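PDB 1QNR: endo-1,4-b-d-mannanase from Trichoderma reesei, which hydrolyses internal beta-1,4-mannosidic bonds in mannan backbones, as the catalytic domain of a fungal family 5 glycoside hydrolase. Local coordinates for residues K146-V151 / K192-N197; S80-G85 / Q141-K146. All coordinates share one frame; numbering follows the deposited sequence.

How the contacts relate
Both contacts use helix 138-155; Lys-146 belongs to both, though it makes contact only in contact 2. Contact 1 joins the helix to the C-terminal end of helix 178-194, another helix outside the barrel strands; contact 2 joins it to the short outer strand 81-82. Neither is deep core: their centres lie about 17 and 20 Å from the centre of the chain, each only partly buried. Between its two segments contact 1 is apolar, and the turn at 195-197 adds polar chemistry where it meets a glycan. Contact 2 lays a serine carbon on an amide face, with water alongside. Ile-82 of contact 2 also packs on Tyr-147 and Ala-150 of contact 1, linking the two.

Contact 1 of 2, residues K146-V151 / K192-N197; sequences KYVQAV and KSLDSN. With NAG (2-acetamido-2-deoxy-beta-D-glucopyranose), chain G.
Leu-194 makes every contact between the two segments, reaching from the last turn of helix 178-194 to the flank of helix 138-155. Its CB is directed at the other helix; CG lies anti to the carbonyl carbon (chi1 -61°), and together with an extended chi2 this puts CD1 on the backbone of Gln-149 and CD2 beside its CG. CD1 goes deepest: it rests against Gln-149 CA (3.8 Å), with Gln-149 CB 4.1 Å away, and its other neighbour is Val-148 CG1, 4.3 Å from the same methyl. CD2 turns outward to Gln-149 CG at 4.1 Å. The leucine and glutamine side chains cross at about a right angle, the leucine meeting the aliphatic root of the glutamine. Val-152, further along helix 138-155, also touches Leu-194.

After the leucine comes an Asx turn, in which Asp-195 OD1 accepts a hydrogen bond from the backbone N of Asn-197 (2.8 Å), met nearly along its C-O axis, while OD2 is held by Trp-164 and His-198. The turn presents two donors to an N-acetylglucosamine, probably linked to Asn-157: Ser-196 N meets its O6 at 3.0 Å (152°), and Asn-197 ND2 meets its ring oxygen O5, also at 3.0 Å (162°). ND2 gives a further hydrogen bond to Ala-156 O, which fixes the turn of this amide.

Segments 146-151 and 192-197 share no hydrogen bond and meet by van der Waals packing of Leu-194; the hydrogen bonds that hold the sugar against the protein come from the turn that follows.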
loop_
_atom_site.group_PDB
_atom_site.type_symbol
_atom_site.label_atom_id
_atom_site.label_comp_id
_atom_site.label_asym_id
_atom_site.label_seq_id
_atom_site.Cartn_x
_atom_site.Cartn_y
_atom_site.Cartn_z
ATOM N N LYS A 146 2.521 19.216 3.539
ATOM C CA LYS A 146 2.900 19.922 2.295
ATOM C C LYS A 146 3.235 18.883 1.221
ATOM O O LYS A 146 2.869 19.071 0.036
ATOM C CB LYS A 146 4.132 20.822 2.527
ATOM C CG LYS A 146 3.883 22.127 3.252
ATOM C CD LYS A 146 5.180 22.979 3.273
ATOM C CE LYS A 146 5.537 23.497 1.913
ATOM N NZ LYS A 146 6.389 24.735 1.946
ATOM N N TYR A 147 3.866 17.757 1.598
ATOM C CA TYR A 147 4.160 16.694 0.583
ATOM C C TYR A 147 2.911 15.972 0.146
ATOM O O TYR A 147 2.727 15.780 -1.076
ATOM C CB TYR A 147 5.198 15.681 1.249
ATOM C CG TYR A 147 5.606 14.654 0.198
ATOM C CD1 TYR A 147 6.418 15.072 -0.884
ATOM C CD2 TYR A 147 5.171 13.335 0.261
ATOM C CE1 TYR A 147 6.758 14.183 -1.894
ATOM C CE2 TYR A 147 5.520 12.432 -0.760
ATOM C CZ TYR A 147 6.245 12.885 -1.830
ATOM O OH TYR A 147 6.582 11.984 -2.885
ATOM N N VAL A 148 1.987 15.645 1.027
ATOM C CA VAL A 148 0.661 15.115 0.656
ATOM C C VAL A 148 0.015 16.044 -0.377
ATOM O O VAL A 148 -0.554 15.562 -1.397
ATOM C CB VAL A 148 -0.232 14.923 1.907
ATOM C CG1 VAL A 148 -1.676 14.587 1.518
ATOM C CG2 VAL A 148 0.305 13.823 2.829
ATOM N N GLN A 149 -0.034 17.364 -0.063
ATOM C CA GLN A 149 -0.667 18.234 -1.101
ATOM C C GLN A 149 0.043 18.173 -2.442
ATOM O O GLN A 149 -0.678 18.235 -3.506
ATOM C CB GLN A 149 -0.738 19.688 -0.529
ATOM C CG GLN A 149 -1.547 20.623 -1.434
ATOM C CD GLN A 149 -0.899 21.249 -2.624
ATOM O OE1 GLN A 149 0.328 21.389 -2.778
ATOM N NE2 GLN A 149 -1.706 21.726 -3.595
ATOM N N ALA A 150 1.364 18.130 -2.422
ATOM C CA ALA A 150 2.096 18.106 -3.726
ATOM C C ALA A 150 1.801 16.841 -4.509
ATOM O O ALA A 150 1.765 16.922 -5.756
ATOM C CB ALA A 150 3.594 18.224 -3.440
ATOM N N VAL A 151 1.575 15.683 -3.832
ATOM C CA VAL A 151 1.271 14.475 -4.612
ATOM C C VAL A 151 -0.182 14.414 -5.011
ATOM O O VAL A 151 -0.531 14.259 -6.221
ATOM C CB VAL A 151 1.624 13.214 -3.765
ATOM C CG1 VAL A 151 1.173 11.899 -4.482
ATOM C CG2 VAL A 151 3.164 13.155 -3.517
ATOM N N LYS A 192 -9.270 14.318 2.109
ATOM C CA LYS A 192 -10.620 14.515 1.531
ATOM C C LYS A 192 -10.878 15.978 1.174
ATOM O O LYS A 192 -11.656 16.282 0.215
ATOM C CB LYS A 192 -11.719 13.969 2.458
ATOM C CG LYS A 192 -11.655 12.429 2.618
ATOM C CD LYS A 192 -12.115 11.700 1.360
ATOM C CE LYS A 192 -12.491 10.241 1.707
ATOM N NZ LYS A 192 -12.884 9.421 0.517
ATOM N N SER A 193 -10.235 16.927 1.880
ATOM C CA SER A 193 -10.403 18.372 1.563
ATOM C C SER A 193 -9.668 18.776 0.300
ATOM O O SER A 193 -9.956 19.851 -0.284
ATOM C CB SER A 193 -9.880 19.249 2.744
ATOM O OG SER A 193 -8.451 19.454 2.787
ATOM N N LEU A 194 -8.671 17.939 -0.132
ATOM C CA LEU A 194 -7.934 18.200 -1.348
ATOM C C LEU A 194 -8.503 17.458 -2.560
ATOM O O LEU A 194 -8.155 17.822 -3.723
ATOM C CB LEU A 194 -6.467 17.657 -1.223
ATOM C CG LEU A 194 -5.664 18.321 -0.086
ATOM C CD1 LEU A 194 -4.277 17.659 -0.007
ATOM C CD2 LEU A 194 -5.446 19.824 -0.416
ATOM N N ASP A 195 -9.307 16.416 -2.357
ATOM C CA ASP A 195 -9.743 15.514 -3.434
ATOM C C ASP A 195 -11.026 14.767 -2.991
ATOM O O ASP A 195 -10.970 13.946 -2.035
ATOM C CB ASP A 195 -8.613 14.518 -3.765
ATOM C CG ASP A 195 -8.944 13.396 -4.737
ATOM O OD1 ASP A 195 -10.098 13.175 -5.144
ATOM O OD2 ASP A 195 -7.929 12.743 -5.209
ATOM N N SER A 196 -12.191 15.136 -3.560
ATOM C CA SER A 196 -13.431 14.416 -3.202
ATOM C C SER A 196 -13.793 13.257 -4.136
ATOM O O SER A 196 -14.852 12.596 -4.057
ATOM C CB SER A 196 -14.627 15.387 -3.190
ATOM O OG SER A 196 -14.838 15.998 -4.477
ATOM N N ASN A 197 -12.896 12.941 -5.122
ATOM C CA ASN A 197 -13.144 11.909 -6.066
ATOM C C ASN A 197 -12.689 10.520 -5.610
ATOM O O ASN A 197 -13.238 9.529 -6.073
ATOM C CB ASN A 197 -12.399 12.196 -7.404
ATOM C CG ASN A 197 -12.809 13.514 -8.032
ATOM O OD1 ASN A 197 -13.998 13.827 -8.093
ATOM N ND2 ASN A 197 -11.771 14.312 -8.428
HETATM C C1 NAG G . -11.504 17.988 -10.125
HETATM C C2 NAG G . -12.573 18.731 -10.912
HETATM C C3 NAG G . -13.185 19.690 -9.890
HETATM C C4 NAG G . -13.713 18.925 -8.653
HETATM C C5 NAG G . -12.566 18.109 -7.990
HETATM C C6 NAG G . -13.056 17.250 -6.828
HETATM C C7 NAG G . -12.357 19.484 -13.245
HETATM C C8 NAG G . -11.654 20.429 -14.165
HETATM N N2 NAG G . -11.840 19.479 -11.977
HETATM O O3 NAG G . -14.290 20.352 -10.545
HETATM O O4 NAG G . -14.177 19.910 -7.661
HETATM O O5 NAG G . -12.057 17.232 -9.012
HETATM O O6 NAG G . -11.873 16.714 -6.121
HETATM O O7 NAG G . -13.327 18.844 -13.514
#

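Contact 2 of 2, residues S80-G85 / Q141-K146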
loop_
_atom_site.group_PDB
_atom_site.type_symbol
_atom_site.label_atom_id
_atom_site.label_comp_id
_atom_site.label_asym_id
_atom_site.label_seq_id
_atom_site.Cartn_x
_atom_site.Cartn_y
_atom_site.Cartn_z
ATOM N N SER A 80 12.909 22.563 3.547
ATOM C CA SER A 80 12.815 21.277 2.811
ATOM C C SER A 80 12.463 21.589 1.361
ATOM O O SER A 80 11.906 22.659 1.080
ATOM C CB SER A 80 11.734 20.417 3.472
ATOM O OG SER A 80 12.179 20.051 4.790
ATOM N N THR A 81 12.765 20.640 0.460
ATOM C CA THR A 81 12.485 20.848 -0.945
ATOM C C THR A 81 11.697 19.616 -1.516
ATOM O O THR A 81 12.129 18.484 -1.293
ATOM C CB THR A 81 13.835 20.895 -1.709
ATOM O OG1 THR A 81 14.626 22.028 -1.210
ATOM C CG2 THR A 81 13.502 21.236 -3.182
ATOM N N ILE A 82 10.673 19.878 -2.291
ATOM C CA ILE A 82 9.889 18.804 -2.972
ATOM C C ILE A 82 10.349 18.816 -4.419
ATOM O O ILE A 82 10.288 19.874 -5.084
ATOM C CB ILE A 82 8.357 18.984 -2.807
ATOM C CG1 ILE A 82 7.982 18.828 -1.327
ATOM C CG2 ILE A 82 7.594 17.934 -3.696
ATOM C CD1 ILE A 82 6.587 19.247 -0.953
ATOM N N ASN A 83 10.870 17.698 -4.956
ATOM C CA ASN A 83 11.414 17.636 -6.311
ATOM C C ASN A 83 10.406 17.277 -7.395
ATOM O O ASN A 83 9.941 16.130 -7.449
ATOM C CB ASN A 83 12.570 16.593 -6.321
ATOM C CG ASN A 83 13.358 16.577 -7.627
ATOM O OD1 ASN A 83 13.203 17.499 -8.472
ATOM N ND2 ASN A 83 14.144 15.523 -7.814
ATOM N N THR A 84 10.077 18.281 -8.215
ATOM C CA THR A 84 9.167 18.076 -9.336
ATOM C C THR A 84 9.891 18.007 -10.660
ATOM O O THR A 84 9.253 18.002 -11.726
ATOM C CB THR A 84 8.052 19.154 -9.422
ATOM O OG1 THR A 84 8.700 20.423 -9.669
ATOM C CG2 THR A 84 7.264 19.211 -8.112
ATOM N N GLY A 85 11.220 17.806 -10.652
ATOM C CA GLY A 85 11.990 17.691 -11.884
ATOM C C GLY A 85 11.998 16.286 -12.482
ATOM O O GLY A 85 11.304 15.350 -12.048
ATOM N N GLN A 141 4.925 17.277 10.904
ATOM C CA GLN A 141 3.579 17.113 10.301
ATOM C C GLN A 141 3.284 18.230 9.296
ATOM O O GLN A 141 2.597 17.959 8.308
ATOM C CB GLN A 141 2.517 17.084 11.433
ATOM C CG GLN A 141 2.562 15.788 12.265
ATOM C CD GLN A 141 2.405 14.526 11.396
ATOM O OE1 GLN A 141 1.460 14.421 10.598
ATOM N NE2 GLN A 141 3.359 13.593 11.570
ATOM N N THR A 142 3.813 19.474 9.536
ATOM C CA THR A 142 3.614 20.540 8.569
ATOM C C THR A 142 4.264 20.217 7.232
ATOM O O THR A 142 3.661 20.358 6.138
ATOM C CB THR A 142 4.189 21.871 9.123
ATOM O OG1 THR A 142 3.341 22.192 10.257
ATOM C CG2 THR A 142 4.052 23.013 8.112
ATOM N N GLN A 143 5.490 19.665 7.225
ATOM C CA GLN A 143 6.130 19.235 5.977
ATOM C C GLN A 143 5.478 18.000 5.377
ATOM O O GLN A 143 5.268 17.997 4.123
ATOM C CB GLN A 143 7.661 19.043 6.171
ATOM C CG GLN A 143 8.388 18.818 4.857
ATOM C CD GLN A 143 8.314 19.959 3.869
ATOM O OE1 GLN A 143 8.285 21.146 4.268
ATOM N NE2 GLN A 143 8.291 19.709 2.548
ATOM N N TYR A 144 5.095 16.999 6.155
ATOM C CA TYR A 144 4.357 15.817 5.635
ATOM C C TYR A 144 3.095 16.285 4.911
ATOM O O TYR A 144 2.779 15.764 3.796
ATOM C CB TYR A 144 4.040 14.843 6.774
ATOM C CG TYR A 144 3.061 13.726 6.450
ATOM C CD1 TYR A 144 3.432 12.600 5.676
ATOM C CD2 TYR A 144 1.767 13.755 6.989
ATOM C CE1 TYR A 144 2.497 11.598 5.387
ATOM C CE2 TYR A 144 0.841 12.725 6.739
ATOM C CZ TYR A 144 1.217 11.668 5.901
ATOM O OH TYR A 144 0.236 10.686 5.691
ATOM N N ARG A 145 2.324 17.211 5.521
ATOM C CA ARG A 145 1.094 17.654 4.825
ATOM C C ARG A 145 1.408 18.479 3.565
ATOM O O ARG A 145 0.640 18.395 2.566
ATOM C CB ARG A 145 0.156 18.478 5.766
ATOM C CG ARG A 145 -0.296 17.625 6.970
ATOM C CD ARG A 145 -1.239 18.521 7.828
ATOM N NE ARG A 145 -2.041 17.655 8.649
ATOM C CZ ARG A 145 -3.297 17.714 9.015
ATOM N NH1 ARG A 145 -3.629 16.703 9.835
ATOM N NH2 ARG A 145 -4.160 18.698 8.604
ATOM N N LYS A 146 2.521 19.216 3.539
ATOM C CA LYS A 146 2.900 19.922 2.295
ATOM C C LYS A 146 3.235 18.883 1.221
ATOM O O LYS A 146 2.869 19.071 0.036
ATOM C CB LYS A 146 4.132 20.822 2.527
ATOM C CG LYS A 146 3.883 22.127 3.252
ATOM C CD LYS A 146 5.180 22.979 3.273
ATOM C CE LYS A 146 5.537 23.497 1.913
ATOM N NZ LYS A 146 6.389 24.735 1.946
HETATM O O HOH W 1 8.992 21.940 0.666
#
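Gln-143 lays the flat face of its amide under Ser-80, whose CB sits above the group at 3.5 Å from Gln-143 CD, with OE1 and NE2 almost equally near. With chi1 at -171° the glutamine chain first points away from its own backbone N, then bends at chi2, which brings the amide broadside to the serine. Its NE2 donates to Gln-73 OE1 and to a water 3.0 Å away; that water gives a weak bond to Ser-80 O. The serine hydroxyl is engaged by Ser-76 N. The side chains of Ile-82 and Gln-143 lie antiparallel, and Ile-82 CD1 comes within 3.9 Å of both Gln-143 NE2 and the backbone oxygen of Lys-146. Putting a leucine at Gln-143 would probably leave Gln-73 OE1 and the bridging water without their N-H donor and deprive Ser-80 of the flat surface beneath its CB. Strand 81-82 pairs antiparallel with strand 73-74 in a small mixed sheet, inserted between barrel strand 52-54 and helix 90-102. Seating such an excursion on the outer helix 138-155 is an elaboration of the TIM-barrel fold of family 5 enzymes.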